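Local coordinates for Lin1840 protein (Listeria innocua serovar 6a, PDB 4ZOA) that probably hydrolyses terminal, non-reducing beta-D-glucosyl residues with release of beta-D-glucose, as a glycoside hydrolase family 3 beta-glucosidase, at residues S136-L141 / V190-A195; P145-V150 / G202-T207; R149-T154 / G407-Y412; T236-V241 / I268-A273. The protein carries 1 engineered substitution. All coordinates share one frame; numbering follows the deposited sequence.

Contact 1 (S136-L141 / V190-A195). With IFM (5-hydroxymethyl-3,4-dihydroxypiperidine), chain C.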
# COMPACT_ATOMS: atom_id res chain seq x y z
N SER A 136 7.61 -13.82 -22.15
CA SER A 136 7.99 -14.47 -20.87
C SER A 136 9.54 -14.35 -20.71
O SER A 136 10.24 -14.33 -21.73
CB SER A 136 7.53 -15.95 -20.86
OG SER A 136 8.03 -16.64 -19.71
N PRO A 137 10.08 -14.28 -19.46
CA PRO A 137 9.46 -14.30 -18.14
C PRO A 137 8.87 -12.96 -17.66
O PRO A 137 9.27 -11.89 -18.06
CB PRO A 137 10.60 -14.72 -17.24
CG PRO A 137 11.75 -14.02 -17.85
CD PRO A 137 11.54 -14.12 -19.34
N MET A 138 7.85 -13.10 -16.82
CA MET A 138 7.25 -12.02 -16.10
C MET A 138 8.02 -11.96 -14.79
O MET A 138 7.96 -12.86 -13.97
CB MET A 138 5.78 -12.36 -15.90
CG MET A 138 4.96 -11.26 -15.28
SD MET A 138 5.07 -11.26 -13.48
CE MET A 138 3.54 -10.31 -13.26
N LEU A 139 8.72 -10.86 -14.58
CA LEU A 139 9.70 -10.69 -13.45
C LEU A 139 9.28 -9.63 -12.45
O LEU A 139 10.12 -9.06 -11.73
CB LEU A 139 11.07 -10.37 -14.04
CG LEU A 139 11.56 -11.50 -14.91
CD1 LEU A 139 12.88 -11.08 -15.48
CD2 LEU A 139 11.68 -12.86 -14.21
N ASP A 140 7.97 -9.39 -12.38
CA ASP A 140 7.41 -8.40 -11.48
C ASP A 140 7.36 -8.92 -10.01
O ASP A 140 6.64 -9.86 -9.71
CB ASP A 140 6.02 -7.92 -11.94
CG ASP A 140 6.00 -7.49 -13.43
OD1 ASP A 140 6.99 -6.97 -14.00
OD2 ASP A 140 4.94 -7.64 -14.02
N LEU A 141 8.10 -8.26 -9.13
CA LEU A 141 7.96 -8.45 -7.72
C LEU A 141 6.49 -8.26 -7.24
O LEU A 141 5.84 -7.23 -7.53
CB LEU A 141 8.85 -7.48 -6.94
CG LEU A 141 9.05 -7.94 -5.50
CD1 LEU A 141 9.95 -9.14 -5.46
CD2 LEU A 141 9.56 -6.78 -4.64
N VAL A 190 11.48 -10.10 -21.65
CA VAL A 190 11.28 -9.74 -20.21
C VAL A 190 10.09 -8.79 -20.08
O VAL A 190 10.00 -7.81 -20.83
CB VAL A 190 12.63 -9.16 -19.64
CG1 VAL A 190 12.45 -8.28 -18.38
CG2 VAL A 190 13.61 -10.32 -19.39
N LYS A 191 9.14 -9.10 -19.20
CA LYS A 191 8.06 -8.14 -18.95
C LYS A 191 7.79 -8.04 -17.42
O LYS A 191 8.27 -8.92 -16.66
CB LYS A 191 6.84 -8.51 -19.78
CG LYS A 191 6.13 -9.73 -19.30
CD LYS A 191 5.01 -10.09 -20.23
CE LYS A 191 4.23 -11.27 -19.69
NZ LYS A 191 3.18 -11.70 -20.61
N HIS A 192 7.16 -6.98 -16.91
CA HIS A 192 6.76 -5.78 -17.57
C HIS A 192 7.57 -4.63 -16.96
O HIS A 192 7.48 -4.37 -15.76
CB HIS A 192 5.25 -5.50 -17.29
CG HIS A 192 4.33 -6.61 -17.66
ND1 HIS A 192 4.05 -7.66 -16.81
CD2 HIS A 192 3.57 -6.81 -18.77
CE1 HIS A 192 3.20 -8.47 -17.39
NE2 HIS A 192 2.89 -7.98 -18.58
N PHE A 193 8.36 -3.94 -17.77
CA PHE A 193 9.35 -2.97 -17.24
C PHE A 193 8.67 -1.64 -16.95
O PHE A 193 8.24 -0.98 -17.89
CB PHE A 193 10.46 -2.77 -18.26
CG PHE A 193 11.77 -2.28 -17.66
CD1 PHE A 193 12.58 -3.15 -16.94
CD2 PHE A 193 12.18 -0.99 -17.85
CE1 PHE A 193 13.76 -2.73 -16.38
CE2 PHE A 193 13.33 -0.56 -17.29
CZ PHE A 193 14.14 -1.42 -16.57
N ALA A 194 8.49 -1.21 -15.69
CA ALA A 194 8.90 -1.87 -14.48
C ALA A 194 7.86 -1.68 -13.37
O ALA A 194 7.06 -0.73 -13.42
CB ALA A 194 10.28 -1.34 -13.99
N ALA A 195 7.94 -2.58 -12.38
CA ALA A 195 7.33 -2.42 -11.03
C ALA A 195 5.77 -2.52 -11.05
O ALA A 195 5.09 -2.03 -10.19
CB ALA A 195 7.78 -1.09 -10.45
O4 IFM C . 2.18 -10.35 -22.75
C4 IFM C . 0.94 -9.67 -22.53
C3 IFM C . 1.05 -8.79 -21.29
O3 IFM C . 1.50 -9.61 -20.23
C2 IFM C . -0.22 -7.97 -20.97
N IFM C . -0.78 -7.32 -22.15
C1 IFM C . -0.80 -8.10 -23.38
C5 IFM C . 0.57 -8.73 -23.66
C6 IFM C . 0.60 -9.44 -25.05
O6 IFM C . -0.51 -10.29 -25.21
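Asp140 clasps His192 with both carboxylate oxygens. OD1 of Asp140 accepts the backbone N of His192 at 2.9 Å, and OD2 offers its syn lone pair to ND1 of the His192 ring, also at 2.9 Å and close to the imidazole plane. This double grip fixes the rotation of the ring and aims its far nitrogen at the piperidine ligand, whose O3 lies 2.7 Å from His192 NE2. Asp140 OD1 is itself steadied by the hydroxyl of Tyr223. The peptide between Lys191 and His192 is cis, and the two side chains run side by side: Lys191 CG rests over the centre of one imidazole face, at 3.6 Å from the ring plane. Beyond CG the lysine chain is extended, bringing NZ to within 2.7 Å of both O3 and O4 of the ligand. Behind these groups, a single parallel bridge joins Met138 to Lys191. Lys191 N donates to Pro137 O at 3.0 Å, while Leu139 N donates to Lys191 O.

Against this dense polar part the apolar flank is looser. Leu139 CD1 meets Val190 CG2 at 4.0 Å, the two side chains crossing at about a right angle, and Pro137 touches the same methyl more distantly. No part of the contact opens to solvent. Helix 221-228 lies against Leu139 and Val190, helix 158-173 packs on Pro137, and backbone bonds from Val190 and Phe193 to Met235 join strand 187-193 to strand 233-236 in the parallel barrel sheet.

Contact 2 (P145-V150 / G202-T207). With IFM (5-hydroxymethyl-3,4-dihydroxypiperidine), chain C.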
# COMPACT_ATOMS: atom_id res chain seq x y z
N PRO A 145 -1.49 -10.12 -3.09
CA PRO A 145 -2.29 -11.14 -3.77
C PRO A 145 -3.71 -10.75 -4.25
O PRO A 145 -4.38 -11.59 -4.82
CB PRO A 145 -2.39 -12.26 -2.75
CG PRO A 145 -1.82 -11.73 -1.49
CD PRO A 145 -1.32 -10.36 -1.66
N ARG A 146 -4.18 -9.53 -4.00
CA ARG A 146 -5.38 -9.02 -4.65
C ARG A 146 -5.20 -9.02 -6.18
O ARG A 146 -6.11 -9.33 -6.91
CB ARG A 146 -5.73 -7.65 -4.12
CG ARG A 146 -6.22 -7.71 -2.68
CD ARG A 146 -6.41 -6.34 -2.04
NE ARG A 146 -5.15 -5.68 -1.78
CZ ARG A 146 -5.00 -4.58 -1.08
NH1 ARG A 146 -6.04 -3.95 -0.58
NH2 ARG A 146 -3.78 -4.09 -0.91
N TRP A 147 -3.99 -8.65 -6.64
CA TRP A 147 -3.68 -8.49 -8.02
C TRP A 147 -3.72 -9.83 -8.67
O TRP A 147 -3.03 -10.78 -8.22
CB TRP A 147 -2.27 -7.92 -8.12
CG TRP A 147 -1.89 -7.34 -9.48
CD1 TRP A 147 -2.58 -6.48 -10.23
CD2 TRP A 147 -0.64 -7.55 -10.15
NE1 TRP A 147 -1.88 -6.14 -11.35
CE2 TRP A 147 -0.67 -6.79 -11.33
CE3 TRP A 147 0.49 -8.34 -9.88
CZ2 TRP A 147 0.40 -6.81 -12.27
CZ3 TRP A 147 1.55 -8.36 -10.80
CH2 TRP A 147 1.48 -7.61 -12.00
N GLY A 148 -4.50 -9.96 -9.74
CA GLY A 148 -4.64 -11.23 -10.40
C GLY A 148 -3.38 -11.77 -11.01
O GLY A 148 -3.28 -13.01 -11.28
N ARG A 149 -2.40 -10.87 -11.27
CA ARG A 149 -1.27 -11.27 -12.07
C ARG A 149 -0.18 -11.86 -11.24
O ARG A 149 0.87 -12.19 -11.79
CB ARG A 149 -0.70 -10.14 -12.90
CG ARG A 149 -1.75 -9.43 -13.68
CD ARG A 149 -1.09 -8.49 -14.66
NE ARG A 149 -0.59 -9.29 -15.73
CZ ARG A 149 -0.60 -9.00 -17.02
NH1 ARG A 149 -0.99 -7.84 -17.43
NH2 ARG A 149 -0.20 -9.90 -17.89
N VAL A 150 -0.43 -12.10 -9.94
CA VAL A 150 0.59 -12.78 -9.12
C VAL A 150 0.91 -14.17 -9.61
O VAL A 150 1.99 -14.70 -9.34
CB VAL A 150 0.27 -12.84 -7.61
CG1 VAL A 150 0.17 -11.44 -7.04
CG2 VAL A 150 -1.03 -13.62 -7.34
N GLY A 202 -3.93 -3.64 -5.07
CA GLY A 202 -4.04 -4.75 -6.03
C GLY A 202 -4.98 -4.55 -7.19
O GLY A 202 -5.38 -5.50 -7.83
N LEU A 203 -5.38 -3.33 -7.45
CA LEU A 203 -6.29 -3.05 -8.59
C LEU A 203 -5.58 -2.98 -9.93
O LEU A 203 -4.61 -2.23 -10.10
CB LEU A 203 -7.03 -1.74 -8.35
CG LEU A 203 -7.88 -1.12 -9.45
CD1 LEU A 203 -8.97 -2.09 -9.93
CD2 LEU A 203 -8.51 0.15 -8.89
N GLU A 204 -6.07 -3.71 -10.91
CA GLU A 204 -5.41 -3.78 -12.20
C GLU A 204 -5.10 -2.42 -12.81
O GLU A 204 -5.97 -1.50 -12.92
CB GLU A 204 -6.24 -4.60 -13.19
CG GLU A 204 -5.48 -5.09 -14.39
CD GLU A 204 -4.22 -5.81 -14.03
OE1 GLU A 204 -4.28 -7.03 -13.79
OE2 GLU A 204 -3.16 -5.14 -14.04
N TYR A 205 -3.85 -2.27 -13.22
CA TYR A 205 -3.36 -1.07 -13.96
C TYR A 205 -3.26 0.17 -13.11
O TYR A 205 -2.90 1.22 -13.63
CB TYR A 205 -4.18 -0.70 -15.26
CG TYR A 205 -4.67 -1.85 -16.11
CD1 TYR A 205 -3.79 -2.65 -16.83
CD2 TYR A 205 -6.09 -2.14 -16.22
CE1 TYR A 205 -4.27 -3.68 -17.65
CE2 TYR A 205 -6.56 -3.15 -17.00
CZ TYR A 205 -5.66 -3.94 -17.71
OH TYR A 205 -6.10 -4.99 -18.51
N ASN A 206 -3.48 0.03 -11.81
CA ASN A 206 -3.51 1.17 -10.88
C ASN A 206 -2.11 1.75 -10.55
O ASN A 206 -1.09 1.11 -10.77
CB ASN A 206 -4.21 0.80 -9.57
CG ASN A 206 -4.81 1.98 -8.85
OD1 ASN A 206 -4.99 3.07 -9.43
ND2 ASN A 206 -5.14 1.77 -7.56
N THR A 207 -2.12 2.93 -9.95
CA THR A 207 -0.96 3.66 -9.60
C THR A 207 0.05 2.80 -8.85
O THR A 207 -0.27 1.96 -8.02
CB THR A 207 -1.40 4.80 -8.71
OG1 THR A 207 -2.31 5.63 -9.46
CG2 THR A 207 -0.19 5.60 -8.16
O4 IFM C . 2.18 -10.35 -22.75
C4 IFM C . 0.94 -9.67 -22.53
C3 IFM C . 1.05 -8.79 -21.29
O3 IFM C . 1.50 -9.61 -20.23
C2 IFM C . -0.22 -7.97 -20.97
N IFM C . -0.78 -7.32 -22.15
C1 IFM C . -0.80 -8.10 -23.38
C5 IFM C . 0.57 -8.73 -23.66
C6 IFM C . 0.60 -9.44 -25.05
O6 IFM C . -0.51 -10.29 -25.21
O HOH W 1 -5.72 -8.21 -11.70
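Glu204 OE2 is gripped by Trp147 NE1 at 3.1 Å and, weakly, by the backbone N of Tyr205. The indole approaches from above the carboxylate plane, 46° out of it, and the ring and carboxylate planes stand 55° apart. The other oxygen, OE1, accepts from Ala474 N and from a water 2.8 Å away, and that water in turn takes the N-H of Gly148, so the acid ties down both the ring and the backbone beside it. Glu204 reaches these partners because its chain bends at chi2 (52°). The Arg149 and Glu204 side chains cross at about a right angle, with Arg149 CG 3.5 Å from Glu204 OE1, while Arg149 CB sits over the rim of the Trp147 ring. Farther out the Arg149 guanidinium is held by Glu152, and its NH2 makes a weak bond of 2.9 Å to O3 of the piperidine ligand. At the other end, Gly202, with a positive phi, brings its CA to 3.9 Å from Arg146 CB. The Arg146 guanidinium bonds through NH1 to Gly559 O of the second subunit. Both segments are loops that follow strands of the parallel sheet, in keeping with the ligand-bearing rim of a TIM-type barrel.

Contact 3 (R149-T154 / G407-Y412). With IFM (5-hydroxymethyl-3,4-dihydroxypiperidine), chain C.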
# COMPACT_ATOMS: atom_id res chain seq x y z
N ARG A 149 -2.40 -10.87 -11.27
CA ARG A 149 -1.27 -11.27 -12.07
C ARG A 149 -0.18 -11.86 -11.24
O ARG A 149 0.87 -12.19 -11.79
CB ARG A 149 -0.70 -10.14 -12.90
CG ARG A 149 -1.75 -9.43 -13.68
CD ARG A 149 -1.09 -8.49 -14.66
NE ARG A 149 -0.59 -9.29 -15.73
CZ ARG A 149 -0.60 -9.00 -17.02
NH1 ARG A 149 -0.99 -7.84 -17.43
NH2 ARG A 149 -0.20 -9.90 -17.89
N VAL A 150 -0.43 -12.10 -9.94
CA VAL A 150 0.59 -12.78 -9.12
C VAL A 150 0.91 -14.17 -9.61
O VAL A 150 1.99 -14.70 -9.34
CB VAL A 150 0.27 -12.84 -7.61
CG1 VAL A 150 0.17 -11.44 -7.04
CG2 VAL A 150 -1.03 -13.62 -7.34
N MET A 151 -0.05 -14.78 -10.29
CA MET A 151 0.11 -16.13 -10.83
C MET A 151 1.25 -16.22 -11.83
O MET A 151 1.79 -17.31 -12.08
CB MET A 151 -1.18 -16.58 -11.51
CG MET A 151 -1.67 -15.63 -12.62
SD MET A 151 -2.11 -16.40 -14.21
CE MET A 151 -0.56 -17.19 -14.68
N GLU A 152 1.60 -15.07 -12.40
CA GLU A 152 2.64 -14.95 -13.43
C GLU A 152 4.04 -14.67 -12.87
O GLU A 152 5.05 -14.75 -13.59
CB GLU A 152 2.32 -13.74 -14.33
CG GLU A 152 1.17 -13.88 -15.30
CD GLU A 152 0.74 -12.51 -15.87
OE1 GLU A 152 1.40 -12.00 -16.82
OE2 GLU A 152 -0.32 -11.97 -15.41
N SER A 153 4.11 -14.25 -11.61
CA SER A 153 5.37 -13.94 -10.97
C SER A 153 5.74 -15.19 -10.25
O SER A 153 4.86 -16.05 -9.95
CB SER A 153 5.18 -12.80 -9.95
OG SER A 153 6.34 -12.52 -9.16
N THR A 154 7.03 -15.29 -9.92
CA THR A 154 7.50 -16.35 -8.99
C THR A 154 7.51 -15.85 -7.58
O THR A 154 7.94 -16.55 -6.70
CB THR A 154 8.86 -16.93 -9.39
OG1 THR A 154 9.90 -15.92 -9.40
CG2 THR A 154 8.74 -17.54 -10.79
N GLY A 407 -4.80 -23.44 -15.64
CA GLY A 407 -4.37 -22.15 -15.13
C GLY A 407 -4.65 -20.98 -16.01
O GLY A 407 -5.00 -21.15 -17.18
N GLY A 408 -4.52 -19.79 -15.45
CA GLY A 408 -4.51 -18.55 -16.22
C GLY A 408 -3.28 -18.47 -17.18
O GLY A 408 -2.29 -19.23 -17.07
N TRP A 409 -3.36 -17.55 -18.12
CA TRP A 409 -2.28 -17.33 -19.12
C TRP A 409 -1.95 -18.63 -19.83
O TRP A 409 -0.82 -19.05 -19.89
CB TRP A 409 -1.06 -16.62 -18.52
CG TRP A 409 -1.30 -15.15 -18.59
CD1 TRP A 409 -1.44 -14.28 -17.55
CD2 TRP A 409 -1.46 -14.38 -19.80
NE1 TRP A 409 -1.74 -13.04 -18.02
CE2 TRP A 409 -1.73 -13.05 -19.40
CE3 TRP A 409 -1.43 -14.68 -21.18
CZ2 TRP A 409 -1.93 -11.99 -20.33
CZ3 TRP A 409 -1.66 -13.63 -22.13
CH2 TRP A 409 -1.88 -12.31 -21.69
N ASN A 410 -3.01 -19.22 -20.33
CA ASN A 410 -2.99 -20.45 -21.09
C ASN A 410 -3.62 -20.20 -22.44
O ASN A 410 -4.75 -20.54 -22.66
CB ASN A 410 -3.72 -21.58 -20.35
CG ASN A 410 -3.80 -22.84 -21.19
OD1 ASN A 410 -2.86 -23.17 -21.92
ND2 ASN A 410 -4.92 -23.56 -21.09
N VAL A 411 -2.89 -19.56 -23.33
CA VAL A 411 -3.45 -19.17 -24.62
C VAL A 411 -3.60 -20.36 -25.54
O VAL A 411 -4.50 -20.36 -26.37
CB VAL A 411 -2.58 -18.12 -25.32
CG1 VAL A 411 -3.16 -17.72 -26.66
CG2 VAL A 411 -2.49 -16.88 -24.44
N TYR A 412 -2.76 -21.39 -25.38
CA TYR A 412 -2.69 -22.45 -26.40
C TYR A 412 -2.99 -23.84 -25.89
O TYR A 412 -3.15 -24.75 -26.70
CB TYR A 412 -1.30 -22.43 -27.09
CG TYR A 412 -0.99 -21.11 -27.83
CD1 TYR A 412 -1.44 -20.92 -29.15
CD2 TYR A 412 -0.26 -20.07 -27.20
CE1 TYR A 412 -1.19 -19.76 -29.80
CE2 TYR A 412 0.03 -18.88 -27.86
CZ TYR A 412 -0.44 -18.73 -29.17
OH TYR A 412 -0.23 -17.61 -29.90
O4 IFM C . 2.18 -10.35 -22.75
C4 IFM C . 0.94 -9.67 -22.53
C3 IFM C . 1.05 -8.79 -21.29
O3 IFM C . 1.50 -9.61 -20.23
C2 IFM C . -0.22 -7.97 -20.97
N IFM C . -0.78 -7.32 -22.15
C1 IFM C . -0.80 -8.10 -23.38
C5 IFM C . 0.57 -8.73 -23.66
C6 IFM C . 0.60 -9.44 -25.05
O6 IFM C . -0.51 -10.29 -25.21
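One wall of the pocket that holds the piperidine ligand forms where Trp409 leans on Arg149, Met151 and Glu152. Glu152 is gripped side-on by Arg149: NE reaches Glu152 OE2 at 2.7 Å in a salt bridge, and NH2 meets the syn lone pair of OE1 at 2.8 Å. The two bonds thus fix the orientation of the guanidinium, and Glu473, bound to Arg149 NH1, adds a second acidic partner. Across the contact, the guanidinium and indole planes are only 10° apart, with Arg149 NH2 3.6 Å from Trp409 CZ2. The Glu152 carboxylate is turned 51° against the indole and lies close to its pyrrole side, CD standing 3.3 Å from Trp409 CD1.

Met151 closes the other end. Its CG lies between the backbone N and the carbonyl carbon (chi1 56°), and the bent chain beyond brings the sulfur to the rim of the indole, a Met-aromatic contact in which SD is 5.1 Å from the centroid of the five-membered ring. The terminal methyl CE packs on Trp409 CB at 3.9 Å and on the carbonyl of Gly408, which is also bonded by His94 NE2. Gly408 has no side chain, and the sulfur settles directly against its backbone.

The far corner of the indole, CH2, comes within 4.0 Å of ligand C4. The two segments belong to the N-terminal and C-terminal family regions, and a pocket completed by both regions is characteristic of the multidomain members of glycoside hydrolase family 3.

Contact 4 (T236-V241 / I268-A273). With IFM (5-hydroxymethyl-3,4-dihydroxypiperidine), chain C.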
# COMPACT_ATOMS: atom_id res chain seq x y z
N THR A 236 7.42 -2.93 -22.12
CA THR A 236 7.12 -1.83 -21.20
C THR A 236 5.93 -2.24 -20.32
O THR A 236 5.17 -3.18 -20.69
CB THR A 236 6.76 -0.53 -22.01
OG1 THR A 236 5.51 -0.64 -22.71
CG2 THR A 236 7.88 -0.15 -23.05
N ALA A 237 5.73 -1.53 -19.19
CA ALA A 237 4.63 -1.76 -18.31
C ALA A 237 3.52 -0.71 -18.45
O ALA A 237 3.77 0.43 -18.83
CB ALA A 237 5.14 -1.79 -16.89
N PHE A 238 2.28 -1.14 -18.17
CA PHE A 238 1.09 -0.28 -18.13
C PHE A 238 1.07 0.86 -17.11
O PHE A 238 0.37 1.89 -17.34
CB PHE A 238 -0.16 -1.13 -17.88
CG PHE A 238 -0.57 -1.97 -19.09
CD1 PHE A 238 -0.74 -1.37 -20.32
CD2 PHE A 238 -0.82 -3.33 -18.96
CE1 PHE A 238 -1.15 -2.10 -21.40
CE2 PHE A 238 -1.19 -4.09 -20.03
CZ PHE A 238 -1.37 -3.48 -21.26
N ASN A 239 1.76 0.64 -15.97
CA ASN A 239 1.75 1.62 -14.81
C ASN A 239 2.66 2.82 -14.93
O ASN A 239 3.70 2.78 -15.63
CB ASN A 239 2.16 0.93 -13.51
CG ASN A 239 3.44 0.10 -13.66
OD1 ASN A 239 3.47 -0.96 -14.36
ND2 ASN A 239 4.50 0.57 -13.05
N VAL A 240 2.31 3.87 -14.20
CA VAL A 240 3.25 4.95 -13.96
C VAL A 240 4.42 4.37 -13.19
O VAL A 240 4.24 3.45 -12.42
CB VAL A 240 2.68 6.12 -13.13
CG1 VAL A 240 1.69 6.95 -13.95
CG2 VAL A 240 2.01 5.60 -11.86
N VAL A 241 5.58 4.97 -13.39
CA VAL A 241 6.69 4.82 -12.48
C VAL A 241 7.10 6.21 -12.06
O VAL A 241 7.46 7.00 -12.88
CB VAL A 241 7.85 4.11 -13.12
CG1 VAL A 241 9.09 4.23 -12.23
CG2 VAL A 241 7.48 2.67 -13.44
N ILE A 268 9.50 -3.38 -26.92
CA ILE A 268 8.11 -3.44 -27.37
C ILE A 268 7.16 -2.90 -26.31
O ILE A 268 7.36 -3.14 -25.12
CB ILE A 268 7.70 -4.88 -27.69
CG1 ILE A 268 6.29 -4.87 -28.28
CG2 ILE A 268 7.80 -5.84 -26.47
CD1 ILE A 268 5.85 -6.22 -28.82
N SER A 269 6.15 -2.15 -26.71
CA SER A 269 5.24 -1.57 -25.76
C SER A 269 4.32 -2.70 -25.33
O SER A 269 4.12 -3.61 -26.07
CB SER A 269 4.42 -0.47 -26.40
OG SER A 269 3.33 -1.01 -27.12
N ASP A 270 3.74 -2.63 -24.15
CA ASP A 270 2.62 -3.56 -23.90
C ASP A 270 1.39 -3.05 -24.74
O ASP A 270 1.42 -1.97 -25.35
CB ASP A 270 2.31 -3.57 -22.43
CG ASP A 270 1.59 -4.82 -21.94
OD1 ASP A 270 0.94 -5.52 -22.75
OD2 ASP A 270 1.66 -5.04 -20.69
N TRP A 271 0.32 -3.83 -24.73
CA TRP A 271 -0.84 -3.65 -25.58
C TRP A 271 -1.54 -2.28 -25.45
O TRP A 271 -2.15 -1.91 -24.42
CB TRP A 271 -1.82 -4.79 -25.30
CG TRP A 271 -2.92 -4.75 -26.24
CD1 TRP A 271 -3.87 -3.76 -26.36
CD2 TRP A 271 -3.23 -5.72 -27.25
NE1 TRP A 271 -4.73 -4.06 -27.39
CE2 TRP A 271 -4.38 -5.27 -27.93
CE3 TRP A 271 -2.69 -6.97 -27.59
CZ2 TRP A 271 -4.96 -5.99 -28.97
CZ3 TRP A 271 -3.26 -7.68 -28.63
CH2 TRP A 271 -4.39 -7.18 -29.31
N GLY A 272 -1.46 -1.52 -26.52
CA GLY A 272 -1.89 -0.14 -26.51
C GLY A 272 -1.20 0.78 -25.52
O GLY A 272 -1.67 1.89 -25.34
N ALA A 273 -0.10 0.38 -24.90
CA ALA A 273 0.49 1.26 -23.83
C ALA A 273 0.99 2.67 -24.34
O ALA A 273 0.99 3.70 -23.60
CB ALA A 273 1.61 0.54 -23.10
O4 IFM C . 2.18 -10.35 -22.75
C4 IFM C . 0.94 -9.67 -22.53
C3 IFM C . 1.05 -8.79 -21.29
O3 IFM C . 1.50 -9.61 -20.23
C2 IFM C . -0.22 -7.97 -20.97
N IFM C . -0.78 -7.32 -22.15
C1 IFM C . -0.80 -8.10 -23.38
C5 IFM C . 0.57 -8.73 -23.66
C6 IFM C . 0.60 -9.44 -25.05
O6 IFM C . -0.51 -10.29 -25.21
O HOH W 2 2.19 -4.04 -18.29
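Thr236 N donates to Ile268 O at 3.0 Å, joining the C-terminal ends of strands 233-236 and 266-268, neighbours in the parallel sheet of the TIM-type barrel. The side chain of the same threonine reaches two residues further along the other segment: OG1 accepts Asp270 N at 3.0 Å and is also bonded to the hydroxyl of Thr247.

Both carboxylate oxygens of Asp270 are engaged. OD1 receives the ligand nitrogen at 2.6 Å and the backbone N of Trp271 on its anti side, at 2.7 Å. OD2 takes a hydrogen from a water at 2.7 Å, and that water accepts the N-H of Phe238, which ties the aspartate to the loop just after strand 233-236. Two donors also share the backbone O of Asp270, Ser269 OG and Ala273 N, which arrive from opposite faces of the carbonyl plane. Ser269 OG in addition bonds Met302 N, of strand 301-302. The Ala273 bond closes a type II turn from Asp270 to Ala273.

Asp270 lays its carboxylate over the Phe238 ring because its CG points away from the backbone N (chi1 -157°), and the two planes stack 23° apart. Its CB makes a CH-pi contact with the same face. Arg572 of the second subunit packs on Phe238 too. Asp270 OD2 lies 3.1 Å above the ring plane, offset toward the rim, while Trp271 O meets the ring edge in plane, 3.2 Å from Phe238 CE1.

From the N terminus, the loop after strand 133-134 supplies the first halves of contacts 1, 2 and 3. Contact 1 closes by pairing 136-141 with 190-195; contact 2, opened at 145-150 before that closure, ends at 202-207, so the two cross. Contact 3 starts from a stretch overlapping contact 2, also crosses contact 1, and closes only at 407-412, tying the barrel region to the C-terminal family region. Contact 4 lies in series after contacts 1 and 2 and nests inside the long loop of contact 3. Asp140 O with Ser153 OG links contacts 1 and 3, Ala194 O with Asn239 ND2 links 1 and 4, and all four touch the ligand.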